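Local coordinates for protein oxidoreductase, putative (Neosartorya fumigata, PDB 6SKX) that is a fungal reductive aminase that probably uses NADPH to reduce imines formed from carbonyl compounds and amines, at residues Leu16-Leu21 with Leu41-Thr46; Lys26-Asn31 with Thr46-Ala51; Gly54-Asp59 with Leu79-Gly84; Gly109-His114 with Pro137-Ala142. One frame throughout, in Å; residues are numbered along the deposited sequence.

Contact 1: residues Leu16-Leu21 with Leu41-Thr46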
loop_
_atom_site.group_PDB
_atom_site.type_symbol
_atom_site.label_atom_id
_atom_site.label_comp_id
_atom_site.label_asym_id
_atom_site.label_seq_id
_atom_site.Cartn_x
_atom_site.Cartn_y
_atom_site.Cartn_z
ATOM N N LEU A 16 24.033 -11.105 7.756
ATOM C CA LEU A 16 24.916 -11.467 6.604
ATOM C C LEU A 16 26.069 -12.353 7.101
ATOM O O LEU A 16 26.340 -13.383 6.485
ATOM C CB LEU A 16 25.479 -10.235 5.901
ATOM C CG LEU A 16 24.487 -9.157 5.472
ATOM C CD1 LEU A 16 25.191 -8.129 4.607
ATOM C CD2 LEU A 16 23.313 -9.748 4.721
ATOM N N ALA A 17 26.695 -11.999 8.215
ATOM C CA ALA A 17 27.854 -12.745 8.741
ATOM C C ALA A 17 27.434 -14.151 9.208
ATOM O O ALA A 17 28.118 -15.115 8.807
ATOM C CB ALA A 17 28.504 -11.928 9.833
ATOM N N SER A 18 26.348 -14.273 9.988
ATOM C CA SER A 18 25.754 -15.575 10.427
ATOM C C SER A 18 25.603 -16.500 9.239
ATOM O O SER A 18 26.072 -17.663 9.310
ATOM C CB SER A 18 24.408 -15.486 11.084
ATOM O OG SER A 18 24.573 -15.081 12.411
ATOM N N ARG A 19 24.945 -15.988 8.219
ATOM C CA ARG A 19 24.658 -16.756 6.984
ATOM C C ARG A 19 25.962 -17.201 6.300
ATOM O O ARG A 19 26.080 -18.403 5.969
ATOM C CB ARG A 19 23.766 -15.891 6.092
ATOM C CG ARG A 19 23.240 -16.629 4.887
ATOM C CD ARG A 19 22.473 -17.883 5.251
ATOM N NE ARG A 19 22.284 -18.539 3.970
ATOM C CZ ARG A 19 21.993 -19.814 3.784
ATOM N NH1 ARG A 19 21.821 -20.630 4.813
ATOM N NH2 ARG A 19 21.880 -20.261 2.547
ATOM N N PHE A 20 26.963 -16.323 6.126
ATOM C CA PHE A 20 28.264 -16.766 5.540
ATOM C C PHE A 20 28.892 -17.866 6.409
ATOM O O PHE A 20 29.431 -18.844 5.851
ATOM C CB PHE A 20 29.224 -15.595 5.298
ATOM C CG PHE A 20 28.945 -14.845 4.022
ATOM C CD1 PHE A 20 28.988 -15.494 2.799
ATOM C CD2 PHE A 20 28.579 -13.509 4.039
ATOM C CE1 PHE A 20 28.690 -14.817 1.626
ATOM C CE2 PHE A 20 28.275 -12.838 2.866
ATOM C CZ PHE A 20 28.356 -13.491 1.657
ATOM N N LEU A 21 28.797 -17.761 7.729
ATOM C CA LEU A 21 29.375 -18.765 8.678
ATOM C C LEU A 21 28.598 -20.101 8.608
ATOM O O LEU A 21 29.239 -21.110 8.627
ATOM C CB LEU A 21 29.343 -18.203 10.106
ATOM C CG LEU A 21 30.388 -17.141 10.425
ATOM C CD1 LEU A 21 29.994 -16.368 11.684
ATOM C CD2 LEU A 21 31.768 -17.780 10.614
ATOM N N LEU A 41 31.850 -14.666 17.739
ATOM C CA LEU A 41 33.067 -15.459 18.011
ATOM C C LEU A 41 32.663 -16.935 18.074
ATOM O O LEU A 41 33.315 -17.766 17.389
ATOM C CB LEU A 41 33.721 -14.949 19.304
ATOM C CG LEU A 41 34.961 -15.718 19.764
ATOM C CD1 LEU A 41 36.052 -15.660 18.721
ATOM C CD2 LEU A 41 35.495 -15.198 21.083
ATOM N N GLY A 42 31.601 -17.246 18.826
ATOM C CA GLY A 42 31.108 -18.623 19.006
ATOM C C GLY A 42 30.894 -19.380 17.689
ATOM O O GLY A 42 31.056 -20.631 17.669
ATOM N N LYS A 43 30.412 -18.705 16.655
ATOM C CA LYS A 43 30.084 -19.343 15.349
ATOM C C LYS A 43 31.328 -19.367 14.438
ATOM O O LYS A 43 31.183 -19.841 13.322
ATOM C CB LYS A 43 28.970 -18.575 14.639
ATOM C CG LYS A 43 27.576 -18.726 15.234
ATOM C CD LYS A 43 26.440 -18.715 14.197
ATOM C CE LYS A 43 25.277 -19.590 14.634
ATOM N NZ LYS A 43 23.988 -18.857 14.676
ATOM N N GLY A 44 32.459 -18.775 14.862
ATOM C CA GLY A 44 33.762 -18.857 14.168
ATOM C C GLY A 44 34.231 -17.574 13.478
ATOM O O GLY A 44 35.241 -17.645 12.748
ATOM N N ALA A 45 33.555 -16.435 13.636
ATOM C CA ALA A 45 34.022 -15.159 13.033
ATOM C C ALA A 45 35.308 -14.698 13.733
ATOM O O ALA A 45 35.450 -14.967 14.935
ATOM C CB ALA A 45 32.968 -14.095 13.136
ATOM N N THR A 46 36.178 -13.986 13.008
ATOM C CA THR A 46 37.443 -13.387 13.520
ATOM C C THR A 46 37.306 -11.855 13.563
ATOM O O THR A 46 36.948 -11.254 12.538
ATOM C CB THR A 46 38.606 -13.859 12.630
ATOM O OG1 THR A 46 38.647 -15.276 12.728
ATOM C CG2 THR A 46 39.959 -13.334 13.050
#

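Contact 2: residues Lys26-Asn31 with Thr46-Ala51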
loop_
_atom_site.group_PDB
_atom_site.type_symbol
_atom_site.label_atom_id
_atom_site.label_comp_id
_atom_site.label_asym_id
_atom_site.label_seq_id
_atom_site.Cartn_x
_atom_site.Cartn_y
_atom_site.Cartn_z
ATOM N N LYS A 26 35.107 -18.596 5.429
ATOM C CA LYS A 26 36.028 -17.988 6.415
ATOM C C LYS A 26 35.547 -16.537 6.508
ATOM O O LYS A 26 35.467 -15.909 5.477
ATOM C CB LYS A 26 37.464 -18.181 5.933
ATOM C CG LYS A 26 38.536 -17.477 6.741
ATOM C CD LYS A 26 39.888 -17.531 6.091
ATOM C CE LYS A 26 40.931 -16.754 6.856
ATOM N NZ LYS A 26 40.977 -15.343 6.423
ATOM N N VAL A 27 35.238 -16.042 7.702
ATOM C CA VAL A 27 34.537 -14.732 7.818
ATOM C C VAL A 27 35.257 -13.842 8.834
ATOM O O VAL A 27 35.439 -14.263 10.002
ATOM C CB VAL A 27 33.058 -14.909 8.206
ATOM C CG1 VAL A 27 32.355 -13.567 8.280
ATOM C CG2 VAL A 27 32.312 -15.813 7.259
ATOM N N ALA A 28 35.679 -12.666 8.377
ATOM C CA ALA A 28 36.224 -11.565 9.199
ATOM C C ALA A 28 35.098 -10.562 9.429
ATOM O O ALA A 28 34.310 -10.346 8.500
ATOM C CB ALA A 28 37.370 -10.920 8.471
ATOM N N VAL A 29 35.012 -9.980 10.619
ATOM C CA VAL A 29 33.956 -8.987 10.947
ATOM C C VAL A 29 34.577 -7.749 11.598
ATOM O O VAL A 29 35.391 -7.870 12.513
ATOM C CB VAL A 29 32.872 -9.627 11.846
ATOM C CG1 VAL A 29 32.256 -10.826 11.157
ATOM C CG2 VAL A 29 33.397 -10.015 13.223
ATOM N N TRP A 30 34.127 -6.591 11.168
ATOM C CA TRP A 30 34.406 -5.279 11.802
ATOM C C TRP A 30 33.103 -4.790 12.455
ATOM O O TRP A 30 32.039 -4.617 11.748
ATOM C CB TRP A 30 34.994 -4.297 10.769
ATOM C CG TRP A 30 35.469 -2.999 11.340
ATOM C CD1 TRP A 30 36.742 -2.677 11.695
ATOM C CD2 TRP A 30 34.664 -1.842 11.634
ATOM N NE1 TRP A 30 36.788 -1.406 12.204
ATOM C CE2 TRP A 30 35.529 -0.864 12.173
ATOM C CE3 TRP A 30 33.309 -1.521 11.457
ATOM C CZ2 TRP A 30 35.076 0.399 12.566
ATOM C CZ3 TRP A 30 32.854 -0.282 11.864
ATOM C CH2 TRP A 30 33.730 0.666 12.412
ATOM N N ASN A 31 33.193 -4.595 13.767
ATOM C CA ASN A 31 32.098 -4.321 14.726
ATOM C C ASN A 31 32.330 -2.928 15.331
ATOM O O ASN A 31 33.313 -2.793 16.043
ATOM C CB ASN A 31 32.053 -5.424 15.790
ATOM C CG ASN A 31 30.929 -5.293 16.804
ATOM O OD1 ASN A 31 30.258 -4.258 16.881
ATOM N ND2 ASN A 31 30.771 -6.318 17.636
ATOM N N THR A 46 36.178 -13.986 13.008
ATOM C CA THR A 46 37.443 -13.387 13.520
ATOM C C THR A 46 37.306 -11.855 13.563
ATOM O O THR A 46 36.948 -11.254 12.538
ATOM C CB THR A 46 38.606 -13.859 12.630
ATOM O OG1 THR A 46 38.647 -15.276 12.728
ATOM C CG2 THR A 46 39.959 -13.334 13.050
ATOM N N LEU A 47 37.564 -11.227 14.701
ATOM C CA LEU A 47 37.362 -9.762 14.877
ATOM C C LEU A 47 38.476 -8.986 14.174
ATOM O O LEU A 47 39.619 -9.217 14.503
ATOM C CB LEU A 47 37.346 -9.425 16.372
ATOM C CG LEU A 47 36.899 -8.008 16.753
ATOM C CD1 LEU A 47 35.567 -7.629 16.125
ATOM C CD2 LEU A 47 36.815 -7.872 18.261
ATOM N N SER A 48 38.123 -8.043 13.300
ATOM C CA SER A 48 39.046 -7.062 12.668
ATOM C C SER A 48 39.233 -5.877 13.634
ATOM O O SER A 48 38.304 -5.065 13.758
ATOM C CB SER A 48 38.500 -6.604 11.311
ATOM O OG SER A 48 38.235 -7.701 10.455
ATOM N N HIS A 49 40.391 -5.787 14.292
ATOM C CA HIS A 49 40.728 -4.751 15.305
ATOM C C HIS A 49 40.847 -3.372 14.660
ATOM O O HIS A 49 40.597 -2.436 15.389
ATOM C CB HIS A 49 41.998 -5.102 16.094
ATOM C CG HIS A 49 41.823 -6.320 16.943
ATOM N ND1 HIS A 49 42.687 -6.645 17.953
ATOM C CD2 HIS A 49 40.918 -7.330 16.887
ATOM C CE1 HIS A 49 42.292 -7.773 18.520
ATOM N NE2 HIS A 49 41.209 -8.217 17.884
ATOM N N THR A 50 41.202 -3.257 13.368
ATOM C CA THR A 50 41.200 -1.964 12.629
ATOM C C THR A 50 40.528 -2.165 11.277
ATOM O O THR A 50 40.407 -3.329 10.866
ATOM C CB THR A 50 42.614 -1.411 12.399
ATOM O OG1 THR A 50 43.306 -2.353 11.567
ATOM C CG2 THR A 50 43.356 -1.151 13.697
ATOM N N ALA A 51 40.167 -1.069 10.607
ATOM C CA ALA A 51 39.665 -1.101 9.216
ATOM C C ALA A 51 40.713 -1.671 8.247
ATOM O O ALA A 51 40.314 -2.445 7.345
ATOM C CB ALA A 51 39.163 0.249 8.808
HETATM O O HOH W 1 38.190 -16.245 10.136
HETATM O O HOH W 2 39.037 0.941 13.067
#

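Contact 3: residues Gly54-Asp59 with Leu79-Gly84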
loop_
_atom_site.group_PDB
_atom_site.type_symbol
_atom_site.label_atom_id
_atom_site.label_comp_id
_atom_site.label_asym_id
_atom_site.label_seq_id
_atom_site.Cartn_x
_atom_site.Cartn_y
_atom_site.Cartn_z
ATOM N N GLY A 54 40.584 -5.384 8.328
ATOM C CA GLY A 54 39.320 -5.805 7.693
ATOM C C GLY A 54 39.482 -5.873 6.187
ATOM O O GLY A 54 39.041 -6.866 5.598
ATOM N N ILE A 55 40.140 -4.866 5.600
ATOM C CA ILE A 55 40.487 -4.810 4.147
ATOM C C ILE A 55 41.498 -5.915 3.819
ATOM O O ILE A 55 41.335 -6.539 2.763
ATOM C CB ILE A 55 41.021 -3.419 3.741
ATOM C CG1 ILE A 55 39.981 -2.314 3.962
ATOM C CG2 ILE A 55 41.522 -3.442 2.300
ATOM C CD1 ILE A 55 38.705 -2.534 3.199
ATOM N N ASN A 56 42.496 -6.179 4.674
ATOM C CA ASN A 56 43.491 -7.244 4.371
ATOM C C ASN A 56 42.947 -8.657 4.646
ATOM O O ASN A 56 43.591 -9.582 4.156
ATOM C CB ASN A 56 44.846 -6.970 5.029
ATOM C CG ASN A 56 45.583 -5.842 4.327
ATOM O OD1 ASN A 56 45.952 -4.864 4.960
ATOM N ND2 ASN A 56 45.707 -5.908 3.005
ATOM N N ALA A 57 41.822 -8.809 5.338
ATOM C CA ALA A 57 41.315 -10.155 5.686
ATOM C C ALA A 57 40.775 -10.908 4.469
ATOM O O ALA A 57 40.731 -12.122 4.535
ATOM C CB ALA A 57 40.279 -10.056 6.767
ATOM N N SER A 58 40.381 -10.198 3.416
ATOM C CA SER A 58 39.820 -10.864 2.219
ATOM C C SER A 58 39.857 -9.929 1.014
ATOM O O SER A 58 39.965 -8.743 1.210
ATOM C CB SER A 58 38.401 -11.273 2.493
ATOM O OG SER A 58 37.878 -12.017 1.423
ATOM N N ASP A 59 39.838 -10.496 -0.185
ATOM C CA ASP A 59 39.662 -9.683 -1.419
ATOM C C ASP A 59 38.181 -9.293 -1.618
ATOM O O ASP A 59 37.931 -8.330 -2.385
ATOM C CB ASP A 59 40.239 -10.423 -2.640
ATOM C CG ASP A 59 41.734 -10.189 -2.841
ATOM O OD1 ASP A 59 42.320 -9.444 -1.995
ATOM O OD2 ASP A 59 42.308 -10.758 -3.831
ATOM N N LEU A 79 42.692 3.677 2.635
ATOM C CA LEU A 79 42.525 3.789 1.163
ATOM C C LEU A 79 43.709 3.136 0.433
ATOM O O LEU A 79 43.480 2.613 -0.666
ATOM C CB LEU A 79 42.379 5.268 0.796
ATOM C CG LEU A 79 41.203 5.989 1.451
ATOM C CD1 LEU A 79 41.292 7.491 1.203
ATOM C CD2 LEU A 79 39.879 5.428 0.949
ATOM N N ASP A 80 44.914 3.133 1.025
ATOM C CA ASP A 80 46.154 2.563 0.417
ATOM C C ASP A 80 46.079 1.027 0.315
ATOM O O ASP A 80 47.006 0.456 -0.306
ATOM C CB ASP A 80 47.417 2.895 1.237
ATOM C CG ASP A 80 47.825 4.369 1.325
ATOM O OD1 ASP A 80 47.360 5.187 0.496
ATOM O OD2 ASP A 80 48.619 4.692 2.236
ATOM N N HIS A 81 45.082 0.348 0.918
ATOM C CA HIS A 81 45.055 -1.140 0.946
ATOM C C HIS A 81 44.044 -1.705 -0.053
ATOM O O HIS A 81 44.004 -2.949 -0.193
ATOM C CB HIS A 81 44.853 -1.615 2.378
ATOM C CG HIS A 81 46.014 -1.297 3.261
ATOM N ND1 HIS A 81 46.140 -0.067 3.911
ATOM C CD2 HIS A 81 47.101 -2.031 3.604
ATOM C CE1 HIS A 81 47.238 -0.078 4.641
ATOM N NE2 HIS A 81 47.844 -1.276 4.472
ATOM N N LEU A 82 43.363 -0.830 -0.805
ATOM C CA LEU A 82 42.200 -1.174 -1.678
ATOM C C LEU A 82 42.595 -1.808 -3.020
ATOM O O LEU A 82 41.697 -2.381 -3.661
ATOM C CB LEU A 82 41.387 0.099 -1.913
ATOM C CG LEU A 82 40.689 0.645 -0.668
ATOM C CD1 LEU A 82 39.835 1.849 -1.028
ATOM C CD2 LEU A 82 39.841 -0.434 0.013
ATOM N N HIS A 83 43.862 -1.741 -3.438
ATOM C CA HIS A 83 44.302 -2.185 -4.789
ATOM C C HIS A 83 43.926 -3.675 -4.958
ATOM O O HIS A 83 44.314 -4.497 -4.083
ATOM C CB HIS A 83 45.809 -1.865 -5.017
ATOM C CG HIS A 83 46.259 -2.091 -6.425
ATOM N ND1 HIS A 83 46.086 -1.121 -7.441
ATOM C CD2 HIS A 83 46.809 -3.180 -7.021
ATOM C CE1 HIS A 83 46.511 -1.621 -8.590
ATOM N NE2 HIS A 83 46.973 -2.882 -8.355
ATOM N N GLY A 84 43.242 -4.017 -6.056
ATOM C CA GLY A 84 42.811 -5.394 -6.400
ATOM C C GLY A 84 41.657 -5.906 -5.519
ATOM O O GLY A 84 41.286 -7.057 -5.684
#

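Contact 4: residues Gly109-His114 with Pro137-Ala142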
loop_
_atom_site.group_PDB
_atom_site.type_symbol
_atom_site.label_atom_id
_atom_site.label_comp_id
_atom_site.label_asym_id
_atom_site.label_seq_id
_atom_site.Cartn_x
_atom_site.Cartn_y
_atom_site.Cartn_z
ATOM N N GLY A 109 42.248 1.684 -7.047
ATOM C CA GLY A 109 42.564 0.369 -7.638
ATOM C C GLY A 109 41.539 -0.719 -7.328
ATOM O O GLY A 109 41.840 -1.912 -7.633
ATOM N N ALA A 110 40.396 -0.366 -6.727
ATOM C CA ALA A 110 39.317 -1.325 -6.344
ATOM C C ALA A 110 38.258 -1.399 -7.459
ATOM O O ALA A 110 38.250 -0.509 -8.337
ATOM C CB ALA A 110 38.709 -0.923 -5.010
ATOM N N ARG A 111 37.444 -2.460 -7.465
ATOM C CA ARG A 111 36.189 -2.573 -8.265
ATOM C C ARG A 111 34.990 -2.412 -7.311
ATOM O O ARG A 111 35.127 -2.776 -6.115
ATOM C CB ARG A 111 36.167 -3.918 -8.978
ATOM C CG ARG A 111 37.164 -4.036 -10.125
ATOM C CD ARG A 111 37.179 -5.424 -10.787
ATOM N NE ARG A 111 37.085 -6.519 -9.826
ATOM C CZ ARG A 111 36.969 -7.806 -10.114
ATOM N NH1 ARG A 111 36.892 -8.234 -11.358
ATOM N NH2 ARG A 111 36.907 -8.678 -9.129
ATOM N N TYR A 112 33.860 -1.872 -7.791
ATOM C CA TYR A 112 32.723 -1.438 -6.934
ATOM C C TYR A 112 31.375 -1.888 -7.489
ATOM O O TYR A 112 31.055 -1.654 -8.669
ATOM C CB TYR A 112 32.718 0.085 -6.803
ATOM C CG TYR A 112 31.770 0.637 -5.774
ATOM C CD1 TYR A 112 30.449 0.921 -6.087
ATOM C CD2 TYR A 112 32.204 0.934 -4.495
ATOM C CE1 TYR A 112 29.587 1.482 -5.151
ATOM C CE2 TYR A 112 31.357 1.510 -3.554
ATOM C CZ TYR A 112 30.040 1.790 -3.883
ATOM O OH TYR A 112 29.181 2.319 -2.944
ATOM N N VAL A 113 30.587 -2.547 -6.644
ATOM C CA VAL A 113 29.141 -2.737 -6.905
ATOM C C VAL A 113 28.375 -2.310 -5.668
ATOM O O VAL A 113 28.842 -2.594 -4.563
ATOM C CB VAL A 113 28.764 -4.134 -7.441
ATOM C CG1 VAL A 113 29.945 -5.038 -7.710
ATOM C CG2 VAL A 113 27.679 -4.813 -6.654
ATOM N N HIS A 114 27.276 -1.591 -5.888
ATOM C CA HIS A 114 26.323 -1.158 -4.834
ATOM C C HIS A 114 25.160 -2.152 -4.782
ATOM O O HIS A 114 24.816 -2.740 -5.862
ATOM C CB HIS A 114 25.863 0.294 -5.064
ATOM C CG HIS A 114 25.592 0.982 -3.770
ATOM N ND1 HIS A 114 24.434 0.747 -3.043
ATOM C CD2 HIS A 114 26.346 1.789 -3.006
ATOM C CE1 HIS A 114 24.479 1.430 -1.921
ATOM N NE2 HIS A 114 25.638 2.070 -1.866
ATOM N N PRO A 137 30.442 -4.973 -13.640
ATOM C CA PRO A 137 29.899 -6.269 -14.036
ATOM C C PRO A 137 30.844 -7.473 -13.896
ATOM O O PRO A 137 30.363 -8.550 -13.561
ATOM C CB PRO A 137 29.491 -6.109 -15.522
ATOM C CG PRO A 137 30.191 -4.848 -16.010
ATOM C CD PRO A 137 30.670 -4.072 -14.787
ATOM N N ASP A 138 32.144 -7.286 -14.093
ATOM C CA ASP A 138 33.161 -8.356 -13.874
ATOM C C ASP A 138 33.126 -8.724 -12.385
ATOM O O ASP A 138 33.129 -9.950 -12.073
ATOM C CB ASP A 138 34.577 -7.929 -14.308
ATOM C CG ASP A 138 34.781 -7.795 -15.816
ATOM O OD1 ASP A 138 33.839 -8.117 -16.569
ATOM O OD2 ASP A 138 35.895 -7.380 -16.237
ATOM N N ALA A 139 33.091 -7.707 -11.510
ATOM C CA ALA A 139 33.045 -7.854 -10.029
ATOM C C ALA A 139 31.778 -8.622 -9.608
ATOM O O ALA A 139 31.891 -9.656 -8.930
ATOM C CB ALA A 139 33.094 -6.507 -9.361
ATOM N N PHE A 140 30.609 -8.183 -10.058
ATOM C CA PHE A 140 29.347 -8.906 -9.790
ATOM C C PHE A 140 29.488 -10.351 -10.286
ATOM O O PHE A 140 29.157 -11.255 -9.530
ATOM C CB PHE A 140 28.127 -8.205 -10.396
ATOM C CG PHE A 140 26.895 -9.035 -10.179
ATOM C CD1 PHE A 140 26.308 -9.096 -8.924
ATOM C CD2 PHE A 140 26.393 -9.839 -11.193
ATOM C CE1 PHE A 140 25.201 -9.902 -8.696
ATOM C CE2 PHE A 140 25.301 -10.660 -10.955
ATOM C CZ PHE A 140 24.712 -10.691 -9.709
ATOM N N LYS A 141 29.964 -10.578 -11.509
ATOM C CA LYS A 141 30.013 -11.952 -12.088
ATOM C C LYS A 141 30.880 -12.892 -11.205
ATOM O O LYS A 141 30.501 -14.057 -11.005
ATOM C CB LYS A 141 30.509 -11.909 -13.538
ATOM C CG LYS A 141 30.423 -13.257 -14.235
ATOM C CD LYS A 141 30.854 -13.305 -15.702
ATOM C CE LYS A 141 30.079 -14.350 -16.483
ATOM N NZ LYS A 141 30.977 -15.254 -17.235
ATOM N N ALA A 142 32.011 -12.427 -10.675
ATOM C CA ALA A 142 32.959 -13.239 -9.870
ATOM C C ALA A 142 32.448 -13.446 -8.432
ATOM O O ALA A 142 32.821 -14.459 -7.807
ATOM C CB ALA A 142 34.328 -12.596 -9.888
#

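Contact 1: residues Leu16-Leu21 with Leu41-Thr46
Leu21 lays its two methyl groups against the turn formed by Lys43, Gly44 and Ala45. CG stands beside the backbone N and anti to the carbonyl carbon (chi1 -75°), and from it the isobutyl end forks over the loop. CD1 meets two beta carbons of the loop, 3.8 Å from Lys43 CB and 4.0 Å from Ala45 CB. CD2 lies on the backbone instead: it is 3.5 Å from Lys43 O and 3.8 Å from Ala45 N. The tight part of the contact is thus van der Waals packing, with a leucine methyl set against a peptide carbonyl. Gly44 carries the loop through a positive phi of 109°, at which a side chain would press on the preceding carbonyl oxygen; its N is bonded to Leu41 O at 2.9 Å, which closes the turn.

The other side faces solvent and is loosely made. The Lys43 chain is bent at chi2, chi3 and chi4, and NZ ends 4.4 Å from Ser18 OG. Its charge has a weak, long ion pair with Glu22.

On the inner side, Leu21 and Ala45 continue onto strand 26-30, touching Val27 and Val29 respectively. The contact thus joins helix 11-22 to the loop that leads into strand 46-47, at the edge of the Rossmann-type sheet.

Contact 2: residues Lys26-Asn31 with Thr46-Ala51
Trp30 has CG anti to its backbone N (chi1 -173°), and the end of the indole comes near the turn after strand 46-47, while Ser48 keeps OG beside its own N (chi1 -55°) and close to the Val29 carbonyl. The indole meets backbone polar atoms: CD1 is 3.5 Å from Ser48 O, and Thr50 O lies at the ring edge. Water 2, in the ring plane, accepts weak bonds from both Trp30 NE1 and Ala51 N.

Between the strands the pairing is parallel. Thr46 N donates to Val27 O at 3.1 Å, and Val29 N returns a bond to Thr46 O at 3.0 Å. Ser48 N reaches Val29 O at 2.8 Å with a nearly straight N-H...O angle of 178°. Thr46 O also receives a CA-H...O contact from Ala28 CA at 3.4 Å. On one face Val29 CG2 packs 4.3 Å from Leu47 CD1, which also lies 4.2 Å from Asn31 CB; on the other, Ala28 CB approaches Ser48 OG at 3.9 Å.

Strand 46-47 is the outermost strand of the Rossmann-type sheet within this chain at this edge. Asn31, an NADP-binding residue, follows directly on strand 26-30, its OD1 bonded to Ser33 N and its ND2 to Ala37 O and Ser39 OG. Three directional backbone bonds therefore hold the strand from which the cofactor-binding loop departs.

Contact 3: residues Gly54-Asp59 with Leu79-Gly84
Ile55 drives both ends of its branched side chain into the turn at His81 and Leu82. CG2, anti to the backbone N, comes to 3.6 Å from His81 O and 3.8 Å from His81 CB. The other branch runs beside the backbone N (chi1 -62°) and ends with CD1 4.0 Å from Leu82 CD2. That leucine starts from the far side, its CB directed away from the helix, yet its branch brings CD2 back until it also sits 4.1 Å from Ile55 CG2. One leucine methyl therefore rests against both methyls of the isoleucine.

On the exposed side, the Asn56 and His81 side chains approach obliquely, their amide and imidazole planes 80° apart; His81 CG lies beside its own backbone N.

Farther along, Asp59 points its carboxylate carbon to 4.3 Å from Gly84 O, a loose approach. Its charge is met instead by Lys85, whose NZ forms a salt bridge with OD1 and also bonds Ile55 O and Ser58 O, so that one ammonium group ties Ile55 of the helix to the loop at Ser58 and Asp59.

Ile55 also packs on Phe7 of strand 3-7, and Leu82 on Phe105 of helix 95-106. The contact joins helix 51-56 and the loop before strand 60-63 to the 3-10 turn and loop between helix 68-75 and strand 86-89, with backbone bonding between Asp59 and Thr86.

Contact 4: residues Gly109-His114 with Pro137-Ala142
Strand 111-118, in the sheet of the NAD-binding domain, carries helix 137-147 across one face, where Arg111 and Val113 bear on Ala139. The axes of the short strand and helix segments pass 7.6 Å apart at 74°, and the helix residues met are Asp138 to Phe140. Val113 CG1 touches Ala139 CB at 3.8 Å and approaches Phe140 N at 4.0 Å. Its chi1 of -5° leaves CG1 nearly eclipsed with the backbone N, an unusual rotation for valine.

Arg111 covers the same alanine from the exposed side. Its chain bends at chi3 (-41°), and the guanidinium lies with one face over the helix backbone: Ala139 CA sits 3.9 Å above the plane, over its centre. NE is 4.0 Å from Ala139 CB, and NH1 comes 3.8 Å from Asp138 CB.

Helix 137-147 links the parallel strands 130-135 and 152-155 as a beta-alpha-beta crossover, while strand 111-118 runs antiparallel to the first of them. The helix therefore spans beyond its own pair of strands to reach Val113, and Phe140 stacks on Phe155 of strand 152-155.

Despite opposite charges, Arg111 and Asp138 form no salt bridge, NH1 and OD2 being 5.1 Å apart, and their side chains cross at about a right angle. The guanidinium is tied instead to the sheet through NH2 bonded to Thr86 OG1, while Ser136 OG takes the Ala139 N-H at the start of the helix.

How the contacts relate
All four contacts lie in the NAD-binding domain, each touching the next. Contacts 1 and 2 share Thr46 and alternate along the chain, with centres 10 Å apart; Phe20 CB lies 3.7 Å from Val27 CG2. Contact 2 meets contact 3 where Ala28 CB touches Ala57 CB at 3.5 Å. Contact 3 in turn joins contact 4 through a probable hydrogen bond, Gly84 N to Gly109 O at 3.0 Å. Contacts 1 and 4 do not touch, their nearest atoms being about 10 Å apart. Contact 2 holds the NADP-binding Asn31, and the side chain of Ala45 in contact 1 is about 7 Å from that of Leu9, another cofactor residue; contact 4 lies away from these sites.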